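Local coordinates for protein alginate lyase, family PL7 (Zobellia galactanivorans, PDB 3ZPY) that probably cleaves alginate by beta-elimination, acting as the catalytic PL7 domain of a longer marine bacterial lyase, at residues D33-D36 with S41-T44; D48-T53 with P75-R80; K16-I21 with Y216-N221. All coordinates share one frame; numbering follows the deposited sequence.

Contact 1: D33-D36 with S41-T44. With NA (sodium ion), chain C.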
loop_
_atom_site.group_PDB
_atom_site.type_symbol
_atom_site.label_atom_id
_atom_site.label_comp_id
_atom_site.label_asym_id
_atom_site.label_seq_id
_atom_site.Cartn_x
_atom_site.Cartn_y
_atom_site.Cartn_z
ATOM N N ASP A 33 -10.538 -10.048 2.871
ATOM C CA ASP A 33 -11.624 -9.162 3.216
ATOM C C ASP A 33 -11.932 -9.389 4.692
ATOM O O ASP A 33 -12.523 -10.400 5.064
ATOM C CB ASP A 33 -12.849 -9.470 2.333
ATOM C CG ASP A 33 -13.992 -8.492 2.616
ATOM O OD1 ASP A 33 -13.983 -7.888 3.719
ATOM O OD2 ASP A 33 -14.937 -8.402 1.786
ATOM N N ILE A 34 -11.518 -8.395 5.500
ATOM C CA ILE A 34 -11.647 -8.524 6.941
ATOM C C ILE A 34 -13.103 -8.730 7.411
ATOM O O ILE A 34 -13.359 -9.247 8.495
ATOM C CB ILE A 34 -10.980 -7.320 7.652
ATOM C CG1 ILE A 34 -10.776 -7.661 9.141
ATOM C CG2 ILE A 34 -11.859 -6.062 7.436
ATOM C CD1 ILE A 34 -9.759 -8.751 9.425
ATOM N N THR A 35 -14.029 -8.244 6.598
ATOM C CA THR A 35 -15.414 -8.402 6.993
ATOM C C THR A 35 -15.882 -9.862 6.963
ATOM O O THR A 35 -16.961 -10.183 7.456
ATOM C CB THR A 35 -16.381 -7.497 6.203
ATOM O OG1 THR A 35 -16.449 -7.896 4.839
ATOM C CG2 THR A 35 -16.060 -6.057 6.305
ATOM N N ASP A 36 -15.098 -10.743 6.333
ATOM C CA ASP A 36 -15.332 -12.189 6.429
ATOM C C ASP A 36 -15.082 -12.766 7.819
ATOM O O ASP A 36 -15.530 -13.883 8.102
ATOM C CB ASP A 36 -14.449 -12.946 5.429
ATOM C CG ASP A 36 -14.891 -12.759 4.017
ATOM O OD1 ASP A 36 -16.032 -12.389 3.804
ATOM O OD2 ASP A 36 -14.090 -12.991 3.083
ATOM N N SER A 41 -17.883 -5.936 10.996
ATOM C CA SER A 41 -18.664 -5.309 9.915
ATOM C C SER A 41 -17.944 -4.038 9.486
ATOM O O SER A 41 -17.217 -3.399 10.242
ATOM C CB SER A 41 -20.073 -5.028 10.308
ATOM O OG SER A 41 -20.085 -4.134 11.386
ATOM N N TYR A 42 -18.057 -3.774 8.209
ATOM C CA TYR A 42 -17.213 -2.828 7.570
ATOM C C TYR A 42 -17.203 -1.435 8.271
ATOM O O TYR A 42 -16.093 -0.900 8.556
ATOM C CB TYR A 42 -17.696 -2.626 6.099
ATOM C CG TYR A 42 -16.726 -1.839 5.240
ATOM C CD1 TYR A 42 -16.624 -0.449 5.318
ATOM C CD2 TYR A 42 -15.887 -2.535 4.393
ATOM C CE1 TYR A 42 -15.737 0.240 4.485
ATOM C CE2 TYR A 42 -14.981 -1.875 3.546
ATOM C CZ TYR A 42 -14.874 -0.484 3.617
ATOM O OH TYR A 42 -13.968 0.144 2.780
ATOM N N ASN A 43 -18.408 -0.848 8.536
ATOM C CA ASN A 43 -18.403 0.528 8.984
ATOM C C ASN A 43 -18.107 0.649 10.459
ATOM O O ASN A 43 -18.025 1.755 10.927
ATOM C CB ASN A 43 -19.727 1.254 8.662
ATOM C CG ASN A 43 -19.655 2.824 8.935
ATOM O OD1 ASN A 43 -18.699 3.544 8.494
ATOM N ND2 ASN A 43 -20.674 3.342 9.638
ATOM N N THR A 44 -18.009 -0.426 11.208
ATOM C CA THR A 44 -17.521 -0.372 12.603
ATOM C C THR A 44 -16.149 -0.986 12.842
ATOM O O THR A 44 -15.627 -0.880 13.954
ATOM C CB THR A 44 -18.526 -0.960 13.578
ATOM O OG1 THR A 44 -18.719 -2.352 13.278
ATOM C CG2 THR A 44 -19.885 -0.354 13.459
HETATM NA NA NA C . -18.387 -10.768 9.730
HETATM O O HOH W 1 -20.540 -11.711 7.950
#
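Thr-35 meets Ser-41 and Tyr-42 where the loop following strand 29-31 bends back on itself. It does so from an Asx turn, begun by Asp-33, that leads into a short 3-10 segment over residues 34-36. Tyr-42 is the side chain to follow outward. Its CB lies 3.8 Å from CG2 of Thr-35, and the same methyl is 4.0 Å from CD2, reaching the ring obliquely. With CG anti to the backbone N (chi1 -169°), the ring runs away from its own loop toward strand 15-21, where CE2 packs on Ile-17. At the tip, OH is hydrogen-bonded to the backbone O of Trp-15, so one residue joins the loop to the strand by both apolar and polar means. The Thr-35 methyl also sits 3.6 Å from the backbone N of Tyr-42.

The two branches of Thr-35 divide the work. OG1 occupies the place between the backbone N and the carbonyl carbon (chi1 68°), from which it donates to OD1 of Asp-33 at 2.7 Å while CG2 is turned to Tyr-42. The backbone N of Thr-35 reaches the same OD1 at 2.9 Å, forming the Asx turn. Both donors come from one face of the carboxylate plane, so OD1 is gripped twice within its own segment. Replacing Thr-35 by an alanine here would probably leave Asp-33 OD1 with its backbone donor but without its hydroxyl one, and open a gap beside CB of Tyr-42.

The fold of the loop also brings carbonyl oxygens together around a sodium ion. Ala-37 and Ile-40 each supply a backbone O, a water molecule binds at 3.0 Å from the ion, and Thr-35 O lies 2.8 Å from the sodium.

Contact 2: D48-T53 with P75-R80; sequences DNYFYT and PRVELR
Val-77 enters the angle between Tyr-50 and Phe-51, and the apolar contacts across this pair of segments radiate largely from its two methyls. CG2 comes alongside the base of Tyr-50, 4.3 Å from its CB and oblique to the ring. CG1 approaches CB of Phe-51 at 4.4 Å. One step along, the Phe-51 ring is met by Leu-79, whose CD2 lies 4.3 Å from CE1 and again comes in obliquely. Val-77 and Leu-79 both rest on Phe-60 as well, so the neighbouring strand 58-63 adds to the hydrophobic layer.

A single polar atom intrudes. The backbone O of Tyr-50 lies 3.5 Å from CG1 of Val-77, the methyl held anti to its own backbone N (chi1 169°). A methyl against a carbonyl oxygen is van der Waals packing, and no hydrogen bond joins the two segments. The ring of Tyr-50 is placed by other means: CB of Asn-49 sits 3.9 Å above its plane, over the centre, while its OH is hydrogen-bonded to O of Gly-22.

Electrostatic pairing belongs to the other side of strand 76-83. Glu-78 points away from Phe-51, and its OE1 receives NH1 of Arg-76 at 3.0 Å in a salt bridge. The bond is nearly straight (162°), and OE1 lies at the edge of the guanidinium, in its plane. A cation-pi contact with Tyr-222 also engages Arg-76.

Tyr-50 and Phe-51 form a classic beta bulge opposite Asp-47, just where edge strand 51-53 begins. The whole is a worked case of a beta-sandwich: the start of an edge strand of the seven-strand sheet, with the residue before it, packs on one face of strand 76-83, whose Arg-Val-Glu-Leu-Arg sequence resembles a signature motif of PL7 lyases and bears its charges on the opposite face.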
loop_
_atom_site.group_PDB
_atom_site.type_symbol
_atom_site.label_atom_id
_atom_site.label_comp_id
_atom_site.label_asym_id
_atom_site.label_seq_id
_atom_site.Cartn_x
_atom_site.Cartn_y
_atom_site.Cartn_z
ATOM N N ASP A 48 -6.982 -1.576 17.370
ATOM C CA ASP A 48 -5.794 -0.762 17.619
ATOM C C ASP A 48 -4.507 -1.414 17.312
ATOM O O ASP A 48 -3.505 -0.714 17.196
ATOM C CB ASP A 48 -5.771 -0.392 19.131
ATOM C CG ASP A 48 -6.797 0.650 19.501
ATOM O OD1 ASP A 48 -7.560 1.120 18.560
ATOM O OD2 ASP A 48 -6.905 0.982 20.744
ATOM N N ASN A 49 -4.511 -2.741 17.069
ATOM C CA ASN A 49 -3.252 -3.359 16.716
ATOM C C ASN A 49 -2.922 -3.130 15.207
ATOM O O ASN A 49 -1.779 -3.270 14.792
ATOM C CB ASN A 49 -3.287 -4.850 16.932
ATOM C CG ASN A 49 -3.168 -5.250 18.416
ATOM O OD1 ASN A 49 -3.931 -6.094 18.886
ATOM N ND2 ASN A 49 -2.372 -4.521 19.153
ATOM N N TYR A 50 -3.969 -2.880 14.387
ATOM C CA TYR A 50 -3.848 -2.939 12.901
ATOM C C TYR A 50 -4.406 -1.767 12.113
ATOM O O TYR A 50 -3.828 -1.352 11.109
ATOM C CB TYR A 50 -4.556 -4.195 12.345
ATOM C CG TYR A 50 -4.007 -5.493 12.908
ATOM C CD1 TYR A 50 -2.615 -5.801 12.852
ATOM C CD2 TYR A 50 -4.851 -6.377 13.579
ATOM C CE1 TYR A 50 -2.175 -6.975 13.417
ATOM C CE2 TYR A 50 -4.412 -7.564 14.143
ATOM C CZ TYR A 50 -3.062 -7.861 14.080
ATOM O OH TYR A 50 -2.602 -9.049 14.604
ATOM N N PHE A 51 -5.598 -1.329 12.496
ATOM C CA PHE A 51 -6.423 -0.501 11.625
ATOM C C PHE A 51 -7.320 0.307 12.525
ATOM O O PHE A 51 -8.297 -0.242 13.090
ATOM C CB PHE A 51 -7.262 -1.415 10.661
ATOM C CG PHE A 51 -8.125 -0.613 9.685
ATOM C CD1 PHE A 51 -7.570 -0.045 8.530
ATOM C CD2 PHE A 51 -9.480 -0.468 9.920
ATOM C CE1 PHE A 51 -8.369 0.650 7.637
ATOM C CE2 PHE A 51 -10.266 0.198 9.019
ATOM C CZ PHE A 51 -9.735 0.750 7.892
ATOM N N TYR A 52 -7.022 1.633 12.635
ATOM C CA TYR A 52 -7.687 2.431 13.645
ATOM C C TYR A 52 -7.646 3.871 13.245
ATOM O O TYR A 52 -6.971 4.256 12.315
ATOM C CB TYR A 52 -7.113 2.157 15.064
ATOM C CG TYR A 52 -5.653 2.501 15.236
ATOM C CD1 TYR A 52 -5.311 3.799 15.616
ATOM C CD2 TYR A 52 -4.639 1.578 14.962
ATOM C CE1 TYR A 52 -3.973 4.165 15.785
ATOM C CE2 TYR A 52 -3.267 1.933 15.061
ATOM C CZ TYR A 52 -2.995 3.243 15.507
ATOM O OH TYR A 52 -1.703 3.632 15.627
ATOM N N THR A 53 -8.335 4.682 14.036
ATOM C CA THR A 53 -8.360 6.146 13.724
ATOM C C THR A 53 -8.226 7.007 14.971
ATOM O O THR A 53 -8.638 6.556 16.072
ATOM C CB THR A 53 -9.630 6.547 12.901
ATOM O OG1 THR A 53 -9.516 7.905 12.505
ATOM C CG2 THR A 53 -10.906 6.309 13.694
ATOM N N PRO A 75 3.709 -9.230 4.596
ATOM C CA PRO A 75 2.325 -9.006 5.073
ATOM C C PRO A 75 1.832 -7.554 4.806
ATOM O O PRO A 75 2.604 -6.618 4.488
ATOM C CB PRO A 75 2.451 -9.179 6.610
ATOM C CG PRO A 75 3.904 -8.692 6.924
ATOM C CD PRO A 75 4.724 -9.164 5.699
ATOM N N ARG A 76 0.518 -7.370 4.944
ATOM C CA ARG A 76 -0.034 -6.019 4.700
ATOM C C ARG A 76 -1.248 -5.808 5.538
ATOM O O ARG A 76 -1.926 -6.784 5.920
ATOM C CB ARG A 76 -0.441 -5.842 3.209
ATOM C CG ARG A 76 -1.597 -6.786 2.795
ATOM C CD ARG A 76 -1.835 -6.770 1.295
ATOM N NE ARG A 76 -0.939 -7.689 0.592
ATOM C CZ ARG A 76 -0.299 -7.433 -0.560
ATOM N NH1 ARG A 76 -0.483 -6.263 -1.204
ATOM N NH2 ARG A 76 0.347 -8.424 -1.138
ATOM N N VAL A 77 -1.569 -4.531 5.777
ATOM C CA VAL A 77 -2.872 -4.092 6.243
ATOM C C VAL A 77 -3.177 -2.912 5.310
ATOM O O VAL A 77 -2.417 -1.984 5.266
ATOM C CB VAL A 77 -2.818 -3.657 7.688
ATOM C CG1 VAL A 77 -4.131 -2.959 8.029
ATOM C CG2 VAL A 77 -2.489 -4.804 8.639
ATOM N N GLU A 78 -4.179 -3.018 4.463
ATOM C CA GLU A 78 -4.244 -2.149 3.268
ATOM C C GLU A 78 -5.667 -2.170 2.671
ATOM O O GLU A 78 -6.409 -3.031 2.967
ATOM C CB GLU A 78 -3.134 -2.659 2.297
ATOM C CG GLU A 78 -2.797 -1.957 1.099
ATOM C CD GLU A 78 -1.751 -2.657 0.308
ATOM O OE1 GLU A 78 -1.861 -3.797 -0.077
ATOM O OE2 GLU A 78 -0.992 -1.891 -0.183
ATOM N N LEU A 79 -5.955 -1.189 1.823
ATOM C CA LEU A 79 -7.203 -1.171 1.067
ATOM C C LEU A 79 -6.967 -1.573 -0.367
ATOM O O LEU A 79 -5.909 -1.204 -0.964
ATOM C CB LEU A 79 -7.761 0.269 1.097
ATOM C CG LEU A 79 -7.849 0.921 2.479
ATOM C CD1 LEU A 79 -8.453 2.314 2.309
ATOM C CD2 LEU A 79 -8.710 0.081 3.384
ATOM N N ARG A 80 -7.978 -2.272 -0.913
ATOM C CA ARG A 80 -7.994 -2.702 -2.293
ATOM C C ARG A 80 -9.129 -2.018 -3.033
ATOM O O ARG A 80 -10.264 -2.189 -2.642
ATOM C CB ARG A 80 -8.089 -4.248 -2.305
ATOM C CG ARG A 80 -7.906 -4.898 -3.703
ATOM C CD ARG A 80 -9.193 -5.019 -4.488
ATOM N NE ARG A 80 -8.965 -6.000 -5.565
ATOM C CZ ARG A 80 -9.129 -5.787 -6.881
ATOM N NH1 ARG A 80 -9.529 -4.619 -7.381
ATOM N NH2 ARG A 80 -8.875 -6.752 -7.733
#

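Contact 3: K16-I21 with Y216-N221; sequences KINSFI and YFKVGN
The ends of the Asn-18 and Lys-218 side chains meet, the two chains crossing at about a right angle. The atom modelled as ND2 of Asn-18 lies 2.6 Å from NZ of Lys-218, a spacing unsuited to two nitrogens that both carry hydrogens. The amide is probably turned over in the model; with its oxygen in that place, the pair may be a hydrogen bond. Lys-218 gets there by a bend in mid-chain (chi3 80°), which carries NZ across to Asn-18.

Around this pair stands strand 76-83, hydrogen-bonded antiparallel to strand 15-21 along one edge and to strand 216-219 along the other. The contact therefore bridges two strands that are not immediate neighbours, whose nearest CA atoms, those of Asn-18 and Gly-220, are 9.2 Å apart. The strand between them supplies the main partner of the lysine, a salt bridge from NZ to OE1 of Glu-78. The backbone of Glu-78 bonds to that of Asn-18, and Arg-76 touches the Asn-18 side chain.

Lys-218 and Arg-76 gather about the buried carboxylate of Glu-78, which would probably offset their charges; the amide of Asn-18, if turned over, may give the lysine a neutral second partner.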
loop_
_atom_site.group_PDB
_atom_site.type_symbol
_atom_site.label_atom_id
_atom_site.label_comp_id
_atom_site.label_asym_id
_atom_site.label_seq_id
_atom_site.Cartn_x
_atom_site.Cartn_y
_atom_site.Cartn_z
ATOM N N LYS A 16 -12.018 -2.655 -0.399
ATOM C CA LYS A 16 -11.989 -3.799 0.442
ATOM C C LYS A 16 -10.804 -3.645 1.422
ATOM O O LYS A 16 -9.706 -3.220 1.046
ATOM C CB LYS A 16 -11.778 -5.045 -0.443
ATOM C CG LYS A 16 -11.462 -6.337 0.283
ATOM C CD LYS A 16 -11.562 -7.561 -0.704
ATOM C CE LYS A 16 -12.921 -7.761 -1.469
ATOM N NZ LYS A 16 -13.236 -8.977 -2.381
ATOM N N ILE A 17 -11.049 -4.068 2.665
ATOM C CA ILE A 17 -10.045 -3.928 3.740
ATOM C C ILE A 17 -9.337 -5.262 3.966
ATOM O O ILE A 17 -9.969 -6.226 4.399
ATOM C CB ILE A 17 -10.708 -3.458 5.043
ATOM C CG1 ILE A 17 -11.348 -2.117 4.840
ATOM C CG2 ILE A 17 -9.636 -3.294 6.125
ATOM C CD1 ILE A 17 -12.290 -1.790 6.019
ATOM N N ASN A 18 -8.006 -5.245 3.635
ATOM C CA ASN A 18 -7.102 -6.392 3.935
ATOM C C ASN A 18 -6.530 -6.212 5.359
ATOM O O ASN A 18 -5.947 -5.182 5.651
ATOM C CB ASN A 18 -5.893 -6.472 2.981
ATOM C CG ASN A 18 -6.207 -6.403 1.502
ATOM O OD1 ASN A 18 -7.215 -6.912 0.990
ATOM N ND2 ASN A 18 -5.296 -5.837 0.803
ATOM N N SER A 19 -6.810 -7.128 6.307
ATOM C CA SER A 19 -6.325 -6.984 7.658
ATOM C C SER A 19 -6.163 -8.301 8.303
ATOM O O SER A 19 -6.272 -9.391 7.636
ATOM C CB SER A 19 -7.231 -6.014 8.450
ATOM O OG SER A 19 -6.611 -5.590 9.635
ATOM N N PHE A 20 -5.823 -8.277 9.589
ATOM C CA PHE A 20 -5.572 -9.495 10.345
ATOM C C PHE A 20 -6.519 -9.558 11.542
ATOM O O PHE A 20 -7.009 -8.500 11.989
ATOM C CB PHE A 20 -4.128 -9.484 10.930
ATOM C CG PHE A 20 -3.077 -9.880 9.933
ATOM C CD1 PHE A 20 -2.586 -8.951 9.024
ATOM C CD2 PHE A 20 -2.574 -11.221 9.911
ATOM C CE1 PHE A 20 -1.684 -9.335 8.034
ATOM C CE2 PHE A 20 -1.661 -11.571 8.914
ATOM C CZ PHE A 20 -1.173 -10.625 8.028
ATOM N N ILE A 21 -6.725 -10.762 12.055
ATOM C CA ILE A 21 -7.322 -10.913 13.353
ATOM C C ILE A 21 -6.337 -11.572 14.306
ATOM O O ILE A 21 -5.395 -12.242 13.857
ATOM C CB ILE A 21 -8.678 -11.657 13.300
ATOM C CG1 ILE A 21 -8.527 -13.145 12.990
ATOM C CG2 ILE A 21 -9.690 -10.933 12.421
ATOM C CD1 ILE A 21 -9.812 -13.922 13.289
ATOM N N TYR A 216 -5.583 -2.007 -10.652
ATOM C CA TYR A 216 -6.345 -1.379 -9.563
ATOM C C TYR A 216 -5.389 -0.752 -8.539
ATOM O O TYR A 216 -4.192 -1.111 -8.479
ATOM C CB TYR A 216 -7.236 -2.365 -8.823
ATOM C CG TYR A 216 -6.568 -3.587 -8.244
ATOM C CD1 TYR A 216 -6.341 -4.725 -9.022
ATOM C CD2 TYR A 216 -6.155 -3.603 -6.904
ATOM C CE1 TYR A 216 -5.775 -5.912 -8.466
ATOM C CE2 TYR A 216 -5.585 -4.745 -6.364
ATOM C CZ TYR A 216 -5.372 -5.856 -7.116
ATOM O OH TYR A 216 -4.843 -7.015 -6.513
ATOM N N PHE A 217 -5.899 0.258 -7.818
ATOM C CA PHE A 217 -5.092 0.866 -6.793
ATOM C C PHE A 217 -5.163 0.070 -5.468
ATOM O O PHE A 217 -6.185 -0.556 -5.159
ATOM C CB PHE A 217 -5.627 2.274 -6.506
ATOM C CG PHE A 217 -5.314 3.239 -7.612
ATOM C CD1 PHE A 217 -3.996 3.576 -7.901
ATOM C CD2 PHE A 217 -6.343 3.805 -8.341
ATOM C CE1 PHE A 217 -3.730 4.521 -8.904
ATOM C CE2 PHE A 217 -6.088 4.759 -9.351
ATOM C CZ PHE A 217 -4.778 5.127 -9.589
ATOM N N LYS A 218 -4.075 0.210 -4.704
ATOM C CA LYS A 218 -4.081 -0.236 -3.260
ATOM C C LYS A 218 -3.428 0.848 -2.475
ATOM O O LYS A 218 -2.522 1.546 -2.975
ATOM C CB LYS A 218 -3.422 -1.575 -2.995
ATOM C CG LYS A 218 -3.841 -2.708 -3.889
ATOM C CD LYS A 218 -3.382 -4.059 -3.313
ATOM C CE LYS A 218 -4.288 -4.527 -2.238
ATOM N NZ LYS A 218 -3.793 -5.521 -1.292
ATOM N N VAL A 219 -3.816 0.943 -1.188
ATOM C CA VAL A 219 -3.179 1.989 -0.375
ATOM C C VAL A 219 -3.278 1.566 1.080
ATOM O O VAL A 219 -4.292 0.999 1.521
ATOM C CB VAL A 219 -3.841 3.400 -0.595
ATOM C CG1 VAL A 219 -5.309 3.428 -0.129
ATOM C CG2 VAL A 219 -3.091 4.526 0.042
ATOM N N GLY A 220 -2.235 1.871 1.848
ATOM C CA GLY A 220 -2.223 1.324 3.214
ATOM C C GLY A 220 -0.749 1.127 3.624
ATOM O O GLY A 220 0.161 1.966 3.344
ATOM N N ASN A 221 -0.527 -0.079 4.201
ATOM C CA ASN A 221 0.805 -0.459 4.690
ATOM C C ASN A 221 1.113 -1.898 4.272
ATOM O O ASN A 221 0.659 -2.841 4.909
ATOM C CB ASN A 221 0.853 -0.326 6.220
ATOM C CG ASN A 221 2.200 -0.527 6.788
ATOM O OD1 ASN A 221 3.157 -0.862 6.047
ATOM N ND2 ASN A 221 2.307 -0.375 8.096
#

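From the N terminus, residues 16-21 come first and wait almost the whole chain for their partner at 216-221, so contact 3 closes the longest loop. Contacts 1 and 2 are both nested inside it, one after the other and without crossing. Contact 1 closes a short surface loop over four intervening residues; contact 2 follows at once, spanning strand 58-63. Strand 15-21 ties to contact 1 through Ile-17 O and Ile-34 N, and to contact 2 through Lys-16 O and Arg-80 N. Leu-79 N probably bonds to Val-219 O. Strand 76-83 thus joins the ends of contact 3 within one sheet, while contact 2 packs that sheet on the other.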